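Local coordinates for protein starch synthase I (Hordeum vulgare, PDB 4HLN) that belongs to the starch synthases, plant glycosyltransferases whose catalytic region is built from two Rossmann-like domains, at residues A[261-274]-A[288-301]. Residues are numbered along the deposited sequence; the frame is centred on the assembly and turned at random.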
ATOM      1  N   GLY A 261      26.621   0.037  -8.781  1.00 34.81           N
ATOM      2  CA  GLY A 261      27.560  -0.069  -7.687  1.00 34.31           C
ATOM      3  C   GLY A 261      27.043  -0.478  -6.314  1.00 46.89           C
ATOM      4  O   GLY A 261      25.980  -1.099  -6.184  1.00 45.47           O
ATOM      5  N   GLN A 262      27.803  -0.118  -5.280  1.00 43.84           N
ATOM      6  CA  GLN A 262      27.598  -0.686  -3.952  1.00 44.52           C
ATOM      7  C   GLN A 262      27.137   0.277  -2.867  1.00 46.10           C
ATOM      8  O   GLN A 262      27.306  -0.009  -1.682  1.00 64.05           O
ATOM      9  CB  GLN A 262      28.873  -1.375  -3.489  1.00 45.32           C
ATOM     10  CG  GLN A 262      29.457  -2.260  -4.527  1.00 38.74           C
ATOM     11  CD  GLN A 262      30.609  -3.070  -3.999  1.00 51.32           C
ATOM     12  OE1 GLN A 262      30.805  -3.195  -2.777  1.00 43.36           O
ATOM     13  NE2 GLN A 262      31.384  -3.639  -4.916  1.00 51.93           N
ATOM     14  N   SER A 263      26.559   1.405  -3.259  1.00 46.77           N
ATOM     15  CA  SER A 263      25.990   2.338  -2.289  1.00 56.14           C
ATOM     16  C   SER A 263      24.508   2.491  -2.555  1.00 56.64           C
ATOM     17  O   SER A 263      23.979   3.602  -2.678  1.00 65.80           O
ATOM     18  CB  SER A 263      26.680   3.692  -2.362  1.00 61.04           C
ATOM     19  OG  SER A 263      28.044   3.569  -2.010  1.00 76.69           O
ATOM     20  N   CYS A 264      23.840   1.355  -2.651  1.00 43.94           N
ATOM     21  CA  CYS A 264      22.447   1.354  -3.053  1.00 48.04           C
ATOM     22  C   CYS A 264      21.477   1.244  -1.904  1.00 44.15           C
ATOM     23  O   CYS A 264      21.779   0.673  -0.852  1.00 43.49           O
ATOM     24  CB  CYS A 264      22.205   0.229  -4.044  1.00 45.57           C
ATOM     25  SG  CYS A 264      23.118   0.545  -5.548  1.00 58.73           S
ATOM     26  N   MET A 265      20.308   1.826  -2.104  1.00 41.00           N
ATOM     27  CA  MET A 265      19.192   1.506  -1.248  1.00 44.53           C
ATOM     28  C   MET A 265      18.365   0.450  -1.980  1.00 44.37           C
ATOM     29  O   MET A 265      17.816   0.710  -3.058  1.00 41.36           O
ATOM     30  CB  MET A 265      18.364   2.750  -0.894  1.00 30.61           C
ATOM     31  CG  MET A 265      17.112   2.427  -0.027  1.00 65.73           C
ATOM     32  SD  MET A 265      17.393   1.553   1.554  1.00 55.78           S
ATOM     33  CE  MET A 265      18.212   2.842   2.490  1.00 55.69           C
ATOM     34  N   PHE A 266      18.341  -0.760  -1.424  1.00 33.23           N
ATOM     35  CA  PHE A 266      17.460  -1.797  -1.936  1.00 37.06           C
ATOM     36  C   PHE A 266      16.112  -1.668  -1.261  1.00 33.31           C
ATOM     37  O   PHE A 266      16.031  -1.710  -0.042  1.00 35.99           O
ATOM     38  CB  PHE A 266      18.015  -3.174  -1.640  1.00 34.53           C
ATOM     39  CG  PHE A 266      19.243  -3.506  -2.406  1.00 40.80           C
ATOM     40  CD1 PHE A 266      19.168  -4.274  -3.549  1.00 36.04           C
ATOM     41  CD2 PHE A 266      20.482  -3.062  -1.979  1.00 39.78           C
ATOM     42  CE1 PHE A 266      20.314  -4.593  -4.265  1.00 33.39           C
ATOM     43  CE2 PHE A 266      21.624  -3.379  -2.678  1.00 33.64           C
ATOM     44  CZ  PHE A 266      21.543  -4.147  -3.825  1.00 33.86           C
ATOM     45  N   VAL A 267      15.065  -1.489  -2.058  1.00 30.53           N
ATOM     46  CA  VAL A 267      13.696  -1.510  -1.557  1.00 34.25           C
ATOM     47  C   VAL A 267      13.046  -2.828  -1.955  1.00 42.01           C
ATOM     48  O   VAL A 267      12.640  -3.019  -3.103  1.00 40.70           O
ATOM     49  CB  VAL A 267      12.866  -0.374  -2.139  1.00 36.76           C
ATOM     50  CG1 VAL A 267      11.462  -0.434  -1.597  1.00 39.09           C
ATOM     51  CG2 VAL A 267      13.494   0.935  -1.797  1.00 37.26           C
ATOM     52  N   VAL A 268      12.962  -3.750  -1.008  1.00 38.62           N
ATOM     53  CA  VAL A 268      12.425  -5.064  -1.311  1.00 45.21           C
ATOM     54  C   VAL A 268      10.953  -5.239  -0.905  1.00 40.87           C
ATOM     55  O   VAL A 268      10.554  -4.960   0.215  1.00 36.40           O
ATOM     56  CB  VAL A 268      13.332  -6.132  -0.740  1.00 44.67           C
ATOM     57  CG1 VAL A 268      14.768  -5.740  -1.067  1.00 38.37           C
ATOM     58  CG2 VAL A 268      13.149  -6.233   0.751  1.00 37.42           C
ATOM     59  N   ASN A 269      10.146  -5.677  -1.858  1.00 46.65           N
ATOM     60  CA  ASN A 269       8.706  -5.710  -1.669  1.00 37.47           C
ATOM     61  C   ASN A 269       8.218  -7.089  -1.342  1.00 40.43           C
ATOM     62  O   ASN A 269       8.341  -8.012  -2.160  1.00 34.99           O
ATOM     63  CB  ASN A 269       7.994  -5.184  -2.907  1.00 37.53           C
ATOM     64  CG  ASN A 269       8.195  -3.700  -3.081  1.00 49.68           C
ATOM     65  OD1 ASN A 269       7.316  -2.903  -2.766  1.00 55.68           O
ATOM     66  ND2 ASN A 269       9.374  -3.316  -3.550  1.00 51.24           N
ATOM     67  N   ASP A 270       7.694  -7.227  -0.124  1.00 39.41           N
ATOM     68  CA  ASP A 270       6.983  -8.434   0.274  1.00 31.41           C
ATOM     69  C   ASP A 270       7.879  -9.663   0.319  1.00 35.49           C
ATOM     70  O   ASP A 270       9.101  -9.541   0.318  1.00 37.50           O
ATOM     71  CB  ASP A 270       5.785  -8.641  -0.659  1.00 36.25           C
ATOM     72  CG  ASP A 270       4.746  -7.520  -0.521  1.00 57.48           C
ATOM     73  OD1 ASP A 270       4.284  -7.266   0.627  1.00 57.05           O
ATOM     74  OD2 ASP A 270       4.424  -6.877  -1.553  1.00 68.22           O
ATOM     75  N   TRP A 271       7.300 -10.854   0.356  1.00 37.81           N
ATOM     76  CA  TRP A 271       8.156 -12.009   0.608  1.00 36.92           C
ATOM     77  C   TRP A 271       8.965 -12.374  -0.609  1.00 35.79           C
ATOM     78  O   TRP A 271      10.055 -12.913  -0.485  1.00 42.82           O
ATOM     79  CB  TRP A 271       7.370 -13.219   1.124  1.00 35.26           C
ATOM     80  CG  TRP A 271       6.699 -14.032   0.084  1.00 33.87           C
ATOM     81  CD1 TRP A 271       5.409 -13.900  -0.345  1.00 35.01           C
ATOM     82  CD2 TRP A 271       7.264 -15.121  -0.664  1.00 38.54           C
ATOM     83  NE1 TRP A 271       5.137 -14.836  -1.313  1.00 26.23           N
ATOM     84  CE2 TRP A 271       6.252 -15.606  -1.521  1.00 36.22           C
ATOM     85  CE3 TRP A 271       8.524 -15.732  -0.695  1.00 37.17           C
ATOM     86  CZ2 TRP A 271       6.462 -16.682  -2.399  1.00 28.39           C
ATOM     87  CZ3 TRP A 271       8.731 -16.810  -1.567  1.00 37.26           C
ATOM     88  CH2 TRP A 271       7.702 -17.271  -2.405  1.00 36.06           C
ATOM     89  N   HIS A 272       8.434 -12.067  -1.785  1.00 36.21           N
ATOM     90  CA  HIS A 272       9.097 -12.449  -3.022  1.00 40.86           C
ATOM     91  C   HIS A 272      10.538 -11.962  -3.082  1.00 38.81           C
ATOM     92  O   HIS A 272      11.399 -12.635  -3.638  1.00 36.56           O
ATOM     93  CB  HIS A 272       8.316 -11.946  -4.227  1.00 40.66           C
ATOM     94  CG  HIS A 272       6.893 -12.399  -4.237  1.00 53.72           C
ATOM     95  ND1 HIS A 272       5.873 -11.653  -3.685  1.00 50.41           N
ATOM     96  CD2 HIS A 272       6.325 -13.535  -4.705  1.00 52.55           C
ATOM     97  CE1 HIS A 272       4.734 -12.307  -3.825  1.00 55.52           C
ATOM     98  NE2 HIS A 272       4.981 -13.452  -4.439  1.00 56.54           N
ATOM     99  N   ALA A 273      10.790 -10.799  -2.497  1.00 37.16           N
ATOM    100  CA  ALA A 273      12.119 -10.195  -2.529  1.00 40.21           C
ATOM    101  C   ALA A 273      12.789 -10.213  -1.162  1.00 36.31           C
ATOM    102  O   ALA A 273      13.745  -9.488  -0.930  1.00 44.05           O
ATOM    103  CB  ALA A 273      12.022  -8.750  -3.030  1.00 35.60           C
ATOM    104  N   SER A 274      12.285 -11.031  -0.250  1.00 41.17           N
ATOM    105  CA  SER A 274      12.653 -10.892   1.163  1.00 38.96           C
ATOM    106  C   SER A 274      13.977 -11.521   1.501  1.00 40.73           C
ATOM    107  O   SER A 274      14.497 -11.338   2.598  1.00 54.53           O
ATOM    108  CB  SER A 274      11.567 -11.459   2.075  1.00 42.97           C
ATOM    109  OG  SER A 274      10.592 -10.479   2.364  1.00 50.82           O
ATOM    110  N   GLY A 288      33.358  -7.644   2.397  1.00 29.69           N
ATOM    111  CA  GLY A 288      33.686  -6.292   1.983  1.00 38.31           C
ATOM    112  C   GLY A 288      32.860  -5.761   0.830  1.00 39.12           C
ATOM    113  O   GLY A 288      33.092  -4.658   0.333  1.00 54.26           O
ATOM    114  N   VAL A 289      31.885  -6.545   0.402  1.00 34.97           N
ATOM    115  CA  VAL A 289      30.978  -6.100  -0.634  1.00 34.73           C
ATOM    116  C   VAL A 289      29.662  -5.592  -0.064  1.00 32.41           C
ATOM    117  O   VAL A 289      29.116  -6.177   0.861  1.00 40.97           O
ATOM    118  CB  VAL A 289      30.758  -7.191  -1.653  1.00 37.49           C
ATOM    119  CG1 VAL A 289      29.845  -6.690  -2.760  1.00 36.60           C
ATOM    120  CG2 VAL A 289      32.111  -7.594  -2.198  1.00 24.19           C
ATOM    121  N   TYR A 290      29.206  -4.461  -0.594  1.00 36.78           N
ATOM    122  CA  TYR A 290      27.908  -3.880  -0.248  1.00 34.20           C
ATOM    123  C   TYR A 290      27.823  -3.315   1.174  1.00 39.70           C
ATOM    124  O   TYR A 290      26.722  -3.077   1.684  1.00 46.99           O
ATOM    125  CB  TYR A 290      26.787  -4.907  -0.451  1.00 28.12           C
ATOM    126  CG  TYR A 290      26.254  -5.021  -1.849  1.00 34.60           C
ATOM    127  CD1 TYR A 290      26.094  -6.266  -2.443  1.00 41.17           C
ATOM    128  CD2 TYR A 290      25.869  -3.893  -2.571  1.00 36.72           C
ATOM    129  CE1 TYR A 290      25.585  -6.390  -3.725  1.00 34.94           C
ATOM    130  CE2 TYR A 290      25.350  -4.004  -3.849  1.00 33.22           C
ATOM    131  CZ  TYR A 290      25.216  -5.261  -4.430  1.00 37.77           C
ATOM    132  OH  TYR A 290      24.699  -5.402  -5.712  1.00 42.34           O
ATOM    133  N   ARG A 291      28.965  -3.083   1.810  1.00 41.47           N
ATOM    134  CA  ARG A 291      28.960  -2.475   3.148  1.00 44.61           C
ATOM    135  C   ARG A 291      28.330  -1.089   3.227  1.00 43.66           C
ATOM    136  O   ARG A 291      27.906  -0.658   4.295  1.00 47.27           O
ATOM    137  CB  ARG A 291      30.361  -2.458   3.761  1.00 32.35           C
ATOM    138  CG  ARG A 291      30.735  -3.834   4.243  1.00 39.76           C
ATOM    139  CD  ARG A 291      32.010  -3.898   5.024  1.00 43.39           C
ATOM    140  NE  ARG A 291      32.205  -5.276   5.441  1.00 57.79           N
ATOM    141  CZ  ARG A 291      33.027  -5.664   6.404  1.00 56.74           C
ATOM    142  NH1 ARG A 291      33.752  -4.757   7.056  1.00 54.68           N
ATOM    143  NH2 ARG A 291      33.123  -6.961   6.700  1.00 41.40           N
ATOM    144  N   ASP A 292      28.251  -0.396   2.101  1.00 48.05           N
ATOM    145  CA  ASP A 292      27.640   0.923   2.105  1.00 63.89           C
ATOM    146  C   ASP A 292      26.216   0.943   1.552  1.00 59.63           C
ATOM    147  O   ASP A 292      25.656   2.009   1.283  1.00 56.51           O
ATOM    148  CB  ASP A 292      28.551   1.914   1.391  1.00 71.77           C
ATOM    149  CG  ASP A 292      29.809   2.202   2.191  1.00 83.93           C
ATOM    150  OD1 ASP A 292      29.697   2.305   3.437  1.00 83.79           O
ATOM    151  OD2 ASP A 292      30.902   2.299   1.588  1.00 88.26           O
ATOM    152  N   SER A 293      25.636  -0.246   1.397  1.00 48.52           N
ATOM    153  CA  SER A 293      24.252  -0.369   0.975  1.00 46.53           C
ATOM    154  C   SER A 293      23.353  -0.721   2.141  1.00 44.28           C
ATOM    155  O   SER A 293      23.771  -1.370   3.097  1.00 53.13           O
ATOM    156  CB  SER A 293      24.109  -1.410  -0.121  1.00 51.48           C
ATOM    157  OG  SER A 293      24.716  -0.938  -1.307  1.00 67.23           O
ATOM    158  N   ARG A 294      22.112  -0.269   2.051  1.00 37.25           N
ATOM    159  CA  ARG A 294      21.113  -0.543   3.062  1.00 35.35           C
ATOM    160  C   ARG A 294      19.906  -1.155   2.371  1.00 38.14           C
ATOM    161  O   ARG A 294      19.861  -1.236   1.140  1.00 42.44           O
ATOM    162  CB  ARG A 294      20.726   0.749   3.780  1.00 39.20           C
ATOM    163  CG  ARG A 294      21.892   1.469   4.464  1.00 38.91           C
ATOM    164  CD  ARG A 294      22.418   0.635   5.616  1.00 38.50           C
ATOM    165  NE  ARG A 294      23.343   1.380   6.450  1.00 48.37           N
ATOM    166  CZ  ARG A 294      24.667   1.317   6.345  1.00 47.90           C
ATOM    167  NH1 ARG A 294      25.238   0.541   5.430  1.00 35.90           N
ATOM    168  NH2 ARG A 294      25.417   2.039   7.160  1.00 51.16           N
ATOM    169  N   SER A 295      18.926  -1.589   3.152  1.00 38.05           N
ATOM    170  CA  SER A 295      17.691  -2.119   2.573  1.00 36.15           C
ATOM    171  C   SER A 295      16.442  -1.761   3.364  1.00 39.65           C
ATOM    172  O   SER A 295      16.461  -1.653   4.591  1.00 45.39           O
ATOM    173  CB  SER A 295      17.772  -3.632   2.395  1.00 40.44           C
ATOM    174  OG  SER A 295      17.974  -4.268   3.640  1.00 52.24           O
ATOM    175  N   THR A 296      15.350  -1.587   2.632  1.00 35.53           N
ATOM    176  CA  THR A 296      14.066  -1.278   3.224  1.00 36.66           C
ATOM    177  C   THR A 296      13.055  -2.332   2.828  1.00 40.70           C
ATOM    178  O   THR A 296      12.831  -2.597   1.649  1.00 45.54           O
ATOM    179  CB  THR A 296      13.562   0.086   2.754  1.00 50.59           C
ATOM    180  OG1 THR A 296      14.519   1.086   3.122  1.00 52.17           O
ATOM    181  CG2 THR A 296      12.168   0.408   3.367  1.00 28.24           C
ATOM    182  N   LEU A 297      12.443  -2.939   3.825  1.00 38.21           N
ATOM    183  CA  LEU A 297      11.419  -3.915   3.562  1.00 37.25           C
ATOM    184  C   LEU A 297      10.074  -3.193   3.488  1.00 38.70           C
ATOM    185  O   LEU A 297       9.712  -2.450   4.402  1.00 40.83           O
ATOM    186  CB  LEU A 297      11.431  -4.989   4.652  1.00 34.71           C
ATOM    187  CG  LEU A 297      10.260  -5.967   4.608  1.00 40.41           C
ATOM    188  CD1 LEU A 297      10.262  -6.769   3.297  1.00 30.46           C
ATOM    189  CD2 LEU A 297      10.325  -6.869   5.831  1.00 40.61           C
ATOM    190  N   VAL A 298       9.365  -3.385   2.377  1.00 35.11           N
ATOM    191  CA  VAL A 298       8.009  -2.874   2.214  1.00 31.95           C
ATOM    192  C   VAL A 298       7.015  -4.022   2.303  1.00 41.65           C
ATOM    193  O   VAL A 298       7.084  -4.989   1.532  1.00 44.89           O
ATOM    194  CB  VAL A 298       7.782  -2.195   0.856  1.00 30.68           C
ATOM    195  CG1 VAL A 298       6.331  -1.742   0.769  1.00 22.53           C
ATOM    196  CG2 VAL A 298       8.738  -1.027   0.647  1.00 22.15           C
ATOM    197  N   ILE A 299       6.083  -3.900   3.240  1.00 32.59           N
ATOM    198  CA  ILE A 299       5.147  -4.964   3.528  1.00 33.12           C
ATOM    199  C   ILE A 299       3.742  -4.507   3.197  1.00 39.09           C
ATOM    200  O   ILE A 299       3.155  -3.695   3.924  1.00 36.55           O
ATOM    201  CB  ILE A 299       5.178  -5.333   5.015  1.00 42.26           C
ATOM    202  CG1 ILE A 299       6.578  -5.743   5.447  1.00 44.69           C
ATOM    203  CG2 ILE A 299       4.205  -6.448   5.311  1.00 33.29           C
ATOM    204  CD1 ILE A 299       6.622  -6.280   6.863  1.00 37.53           C
ATOM    205  N   HIS A 300       3.200  -5.029   2.104  1.00 38.23           N
ATOM    206  CA  HIS A 300       1.839  -4.701   1.712  1.00 41.21           C
ATOM    207  C   HIS A 300       0.822  -5.648   2.367  1.00 49.32           C
ATOM    208  O   HIS A 300      -0.323  -5.277   2.591  1.00 58.75           O
ATOM    209  CB  HIS A 300       1.708  -4.704   0.191  1.00 47.13           C
ATOM    210  CG  HIS A 300       2.627  -3.742  -0.491  1.00 54.71           C
ATOM    211  ND1 HIS A 300       3.790  -4.143  -1.118  1.00 64.79           N
ATOM    212  CD2 HIS A 300       2.570  -2.396  -0.625  1.00 49.19           C
ATOM    213  CE1 HIS A 300       4.404  -3.084  -1.618  1.00 61.40           C
ATOM    214  NE2 HIS A 300       3.682  -2.013  -1.335  1.00 56.08           N
ATOM    215  N   ASN A 301       1.245  -6.865   2.685  1.00 54.71           N
ATOM    216  CA  ASN A 301       0.393  -7.797   3.421  1.00 49.78           C
ATOM    217  C   ASN A 301       1.187  -8.743   4.320  1.00 45.92           C
ATOM    218  O   ASN A 301       2.384  -8.948   4.119  1.00 56.39           O
ATOM    219  CB  ASN A 301      -0.457  -8.634   2.469  1.00 44.76           C
ATOM    220  CG  ASN A 301       0.332  -9.763   1.835  1.00 53.82           C
ATOM    221  OD1 ASN A 301       0.469 -10.845   2.413  1.00 46.12           O
ATOM    222  ND2 ASN A 301       0.879  -9.507   0.646  1.00 64.20           N
TER
HETATM  223  O   HOH W   1      29.680  -1.007  -0.093  1.00 48.10           O
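D270 and H300 both place CG opposite their own carbonyl carbon (chi1 -65° and -59°), which turns carboxylate and imidazole toward each other just beyond the C-terminal ends of two parallel strands. H300 ND1 donates a hydrogen bond to D270 OD2 at 2.8 Å, close to the ring plane. D270 OD1 accepts a hydrogen bond from the backbone H300 N at 2.9 Å. Each bond meets its oxygen on the syn side, a little out of the carboxylate plane. One residue thus grips both oxygens, and the bond at ND1 restrains the rotation of the imidazole. The amide of N269 lies nearly coplanar with that ring, its OD1 at the edge beside CE1.

Between the strands, backbone hydrogen bonds of a parallel pairing run from C264 O to D270 N, with bridges from M265–R294 to N269–V298. F266 N to R294 O and F266 O to T296 N are typical rungs. V267 CG1 meets V298 CG2 at 3.6 Å, on the same sheet face as M265, whose bent chain brings SD to 3.3 Å from T296 OG1.

At the N-terminal end S293 OG donates to Q262 O from above the carbonyl plane and accepts one from C264 N. Q262 OE1 receives Y290 N almost straight (172°). The edge of F266 meets the face of Y290 in a T-shaped pair, centroids 5.5 Å apart.

The strands and helix 276-284 form a beta-alpha-beta unit. Strand 126-130 flanks 264-269, and 357-360 flanks 294-299. Helix 611-627 covers M265 and T296; helix 347-354 covers L297.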